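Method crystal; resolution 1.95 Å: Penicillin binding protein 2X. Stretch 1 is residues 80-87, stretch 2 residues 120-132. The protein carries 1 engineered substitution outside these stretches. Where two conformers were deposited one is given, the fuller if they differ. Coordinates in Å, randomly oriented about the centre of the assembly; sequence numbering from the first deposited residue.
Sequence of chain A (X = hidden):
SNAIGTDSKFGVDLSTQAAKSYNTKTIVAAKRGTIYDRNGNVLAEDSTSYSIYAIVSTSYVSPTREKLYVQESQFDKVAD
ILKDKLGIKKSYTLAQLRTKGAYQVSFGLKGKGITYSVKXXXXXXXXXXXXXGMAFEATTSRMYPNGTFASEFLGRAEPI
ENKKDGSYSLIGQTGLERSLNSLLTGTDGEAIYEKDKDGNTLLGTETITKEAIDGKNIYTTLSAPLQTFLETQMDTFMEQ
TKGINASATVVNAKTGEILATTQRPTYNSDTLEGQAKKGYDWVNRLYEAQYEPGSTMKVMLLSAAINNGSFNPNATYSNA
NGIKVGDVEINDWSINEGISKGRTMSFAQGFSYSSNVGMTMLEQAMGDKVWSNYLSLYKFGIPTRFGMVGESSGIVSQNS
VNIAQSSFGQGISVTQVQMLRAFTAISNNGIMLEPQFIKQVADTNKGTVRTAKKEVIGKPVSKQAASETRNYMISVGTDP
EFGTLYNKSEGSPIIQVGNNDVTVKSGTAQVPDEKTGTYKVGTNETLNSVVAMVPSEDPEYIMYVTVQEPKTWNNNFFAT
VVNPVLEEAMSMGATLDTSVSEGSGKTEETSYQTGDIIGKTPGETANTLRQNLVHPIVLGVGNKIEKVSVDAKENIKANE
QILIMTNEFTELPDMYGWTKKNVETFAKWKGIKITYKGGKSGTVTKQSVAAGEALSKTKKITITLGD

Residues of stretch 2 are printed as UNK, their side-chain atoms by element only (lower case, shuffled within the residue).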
# COMPACT_ATOMS: atom_id res chain seq x y z
N ASP A 80 -22.14 46.79 6.45
CA ASP A 80 -20.85 47.48 6.65
C ASP A 80 -19.81 46.46 7.10
O ASP A 80 -18.69 46.43 6.58
CB ASP A 80 -20.96 48.60 7.69
CG ASP A 80 -21.85 49.76 7.23
OD1 ASP A 80 -22.13 49.87 6.01
OD2 ASP A 80 -22.27 50.55 8.09
N ILE A 81 -20.21 45.62 8.05
CA ILE A 81 -19.34 44.58 8.57
C ILE A 81 -18.96 43.55 7.49
O ILE A 81 -17.78 43.21 7.35
CB ILE A 81 -19.96 43.90 9.82
CG1 ILE A 81 -20.02 44.91 10.98
CG2 ILE A 81 -19.14 42.67 10.21
CD1 ILE A 81 -20.85 44.47 12.17
N LEU A 82 -19.95 43.07 6.73
CA LEU A 82 -19.68 42.08 5.68
C LEU A 82 -18.81 42.63 4.55
O LEU A 82 -18.00 41.89 3.97
CB LEU A 82 -20.98 41.45 5.15
CG LEU A 82 -21.83 40.64 6.16
CD1 LEU A 82 -22.70 39.64 5.42
CD2 LEU A 82 -20.99 39.89 7.18
N LYS A 83 -18.97 43.92 4.24
CA LYS A 83 -18.17 44.57 3.21
C LYS A 83 -16.71 44.64 3.67
O LYS A 83 -15.82 44.15 2.99
CB LYS A 83 -18.70 45.98 2.92
CG LYS A 83 -17.91 46.73 1.85
CD LYS A 83 -17.95 46.03 0.50
CE LYS A 83 -17.14 46.78 -0.55
NZ LYS A 83 -17.16 46.09 -1.87
N ASP A 84 -16.49 45.23 4.84
CA ASP A 84 -15.14 45.37 5.38
C ASP A 84 -14.43 44.02 5.59
O ASP A 84 -13.27 43.86 5.21
CB ASP A 84 -15.18 46.14 6.71
CG ASP A 84 -13.82 46.20 7.39
OD1 ASP A 84 -12.80 46.47 6.70
OD2 ASP A 84 -13.77 45.96 8.62
N LYS A 85 -15.14 43.05 6.17
CA LYS A 85 -14.56 41.73 6.51
C LYS A 85 -14.53 40.65 5.40
O LYS A 85 -13.59 39.85 5.36
CB LYS A 85 -15.28 41.16 7.73
CG LYS A 85 -15.27 42.06 8.97
CD LYS A 85 -13.88 42.25 9.54
CE LYS A 85 -13.93 43.00 10.87
NZ LYS A 85 -12.58 43.23 11.46
N LEU A 86 -15.54 40.61 4.52
CA LEU A 86 -15.63 39.61 3.44
C LEU A 86 -15.63 40.17 2.02
O LEU A 86 -15.62 39.40 1.07
CB LEU A 86 -16.89 38.76 3.60
CG LEU A 86 -17.00 37.88 4.85
CD1 LEU A 86 -18.35 37.19 4.88
CD2 LEU A 86 -15.86 36.87 4.91
N GLY A 87 -15.67 41.49 1.88
CA GLY A 87 -15.71 42.09 0.54
C GLY A 87 -17.03 41.87 -0.18
O GLY A 87 -17.08 41.83 -1.41
N UNK A 120 -13.90 34.23 13.87
CA UNK A 120 -13.72 34.77 15.23
C UNK A 120 -13.76 36.30 15.25
O UNK A 120 -14.31 36.90 16.16
o UNK A 120 -13.23 33.26 18.46
c UNK A 120 -12.49 32.77 16.26
c UNK A 120 -12.42 34.24 15.85
c UNK A 120 -13.41 32.56 17.44
o UNK A 120 -14.31 31.69 17.34
N UNK A 121 -13.16 36.92 14.24
CA UNK A 121 -13.15 38.37 14.10
C UNK A 121 -14.60 38.83 13.86
O UNK A 121 -15.10 39.70 14.58
o UNK A 121 -12.71 41.05 13.52
c UNK A 121 -12.10 40.28 12.76
c UNK A 121 -12.22 38.78 12.93
o UNK A 121 -11.37 40.70 11.84
N UNK A 122 -15.27 38.22 12.87
CA UNK A 122 -16.68 38.55 12.59
C UNK A 122 -17.56 38.40 13.82
O UNK A 122 -18.37 39.28 14.10
c UNK A 122 -17.75 39.26 9.60
c UNK A 122 -16.99 38.01 10.00
c UNK A 122 -17.38 36.86 9.08
c UNK A 122 -17.26 37.67 11.47
N UNK A 123 -17.42 37.29 14.56
CA UNK A 123 -18.22 37.08 15.78
C UNK A 123 -18.01 38.20 16.78
O UNK A 123 -18.97 38.74 17.31
o UNK A 123 -17.41 33.02 17.21
c UNK A 123 -18.64 34.56 15.86
o UNK A 123 -19.56 32.67 16.99
c UNK A 123 -17.91 35.75 16.45
c UNK A 123 -18.53 33.33 16.75
N UNK A 124 -16.75 38.55 17.03
CA UNK A 124 -16.41 39.63 17.96
C UNK A 124 -17.04 40.94 17.51
O UNK A 124 -17.48 41.74 18.33
c UNK A 124 -14.47 40.88 19.08
c UNK A 124 -12.96 40.97 19.24
c UNK A 124 -14.89 39.80 18.09
c UNK A 124 -12.60 42.08 20.23
n UNK A 124 -11.14 42.21 20.45
N UNK A 125 -17.07 41.15 16.19
CA UNK A 125 -17.63 42.37 15.62
C UNK A 125 -19.15 42.47 15.86
O UNK A 125 -19.65 43.53 16.20
o UNK A 125 -15.86 42.36 13.95
c UNK A 125 -17.28 42.49 14.12
c UNK A 125 -17.71 43.81 13.54
N UNK A 126 -19.87 41.36 15.69
CA UNK A 126 -21.34 41.37 15.91
C UNK A 126 -21.67 41.54 17.39
O UNK A 126 -22.61 42.25 17.74
c UNK A 126 -21.94 39.96 13.87
c UNK A 126 -22.42 40.80 11.66
c UNK A 126 -21.38 38.82 13.28
c UNK A 126 -22.01 40.10 15.37
c UNK A 126 -22.47 40.93 13.04
c UNK A 126 -21.84 39.67 11.09
c UNK A 126 -21.32 38.68 11.90
N UNK A 127 -20.91 40.86 18.24
CA UNK A 127 -21.10 40.94 19.69
C UNK A 127 -20.88 42.38 20.17
O UNK A 127 -21.73 42.92 20.88
c UNK A 127 -17.78 39.62 22.49
c UNK A 127 -20.25 39.91 21.94
n UNK A 127 -16.67 38.66 22.80
c UNK A 127 -19.18 39.01 22.56
c UNK A 127 -20.13 39.98 20.41
N UNK A 128 -19.77 43.00 19.74
CA UNK A 128 -19.47 44.41 20.12
C UNK A 128 -20.51 45.40 19.58
O UNK A 128 -20.79 46.40 20.23
o UNK A 128 -17.21 43.35 21.43
c UNK A 128 -18.05 44.83 19.68
o UNK A 128 -15.76 44.12 19.96
c UNK A 128 -16.93 44.04 20.41
N UNK A 129 -21.08 45.10 18.41
CA UNK A 129 -22.13 45.95 17.80
C UNK A 129 -23.54 45.62 18.31
O UNK A 129 -24.52 46.22 17.85
c UNK A 129 -22.09 45.83 16.28
N UNK A 130 -23.66 44.66 19.23
CA UNK A 130 -24.97 44.30 19.79
C UNK A 130 -25.93 43.65 18.81
O UNK A 130 -27.14 43.73 18.98
N UNK A 131 -25.39 42.99 17.79
CA UNK A 131 -26.21 42.33 16.77
C UNK A 131 -26.27 40.83 17.05
O UNK A 131 -25.24 40.16 17.14
c UNK A 131 -25.51 44.08 15.08
c UNK A 131 -25.64 42.57 15.36
c UNK A 131 -26.52 41.91 14.30
c UNK A 131 -24.67 44.42 13.86
N UNK A 132 -27.49 40.32 17.17
CA UNK A 132 -27.77 38.91 17.39
C UNK A 132 -28.36 38.33 16.11
O UNK A 132 -28.83 39.09 15.27
c UNK A 132 -28.23 39.11 19.89
c UNK A 132 -28.69 39.21 22.35
c UNK A 132 -29.31 39.20 20.96
n UNK A 132 -27.65 40.26 22.52
c UNK A 132 -28.80 38.76 18.53

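Position 120 has three side-chain carbons, the third carrying two oxygens. It is out of reach of stretch 1. This is Glu120.

Position 121 has two carbons, the second carrying two oxygens, a short carboxylate. One oxygen lies 2.8 Å from NZ of Lys85. The residue is Asp121, and that oxygen is OD2. The lysine also makes a weak hydrogen bond, NZ of Lys85 to OD1 of Asp121 at 3.0 Å.

Position 122 has four carbons, forked at the second, and no heteroatom. Its end sits among Ile81, Leu82, Lys85 and Leu86. This is Leu122. Its CD2 is 3.6 Å from CB of Lys85 and 3.7 Å from CG2 of Ile81.

Position 123 has three carbons, the third with two oxygens, and touches nothing on stretch 1. It is Glu123.

Position 124 has four carbons in a row ending in nitrogen. It does not reach stretch 1. It is Lys124.

Position 125 has one carbon carrying one oxygen and one carbon. The methyl carbon is 3.5 Å from CD1 of Ile81. The branch with a hydroxyl identifies Thr125. Its OG1 donates a hydrogen bond to the backbone O of Asp121, at 2.8 Å, so the hydroxyl is satisfied within its own helix.

Position 126 has one carbon followed by a ring of six carbons, without a ring oxygen. It meets Ile81 and Leu82. It is Phe126. CD2 of Leu82 lies at the ring edge, 4.0 Å from CZ of Phe126.

Position 127 is another four-carbon chain ending in nitrogen, out of reach. It is Lys127.

Position 128 has two carbons, the second with two oxygens, and makes no contact. It is Asp128.

Position 129 has a single carbon, pointing toward stretch 1 but making no close contact. It is Ala129.

Position 130 has no side-chain atoms. Its phi is positive, in a Schellman motif after the helix, a conformation that favours glycine. It is Gly130.

Position 131 has four carbons, forked at the first, one arm two carbons long. The end of that arm approaches Ile81. It is Ile131, with its CD1 4.2 Å from CD1 of Ile81.

Position 132 has four carbons ending in nitrogen, far from stretch 1. It is Lys132.

The two helices run nearly antiparallel, at 156°, with axes 10.9 Å apart at closest approach. Leu122 is the knob, filling a hole on helix 80-86. Ile81 packs against Leu122, Thr125, Phe126 and Ile131. The Lys85–Asp121 salt bridge adds a polar link beside this apolar packing.

Stretch 2, residues 120-132: EDLEKTFKDAGIK
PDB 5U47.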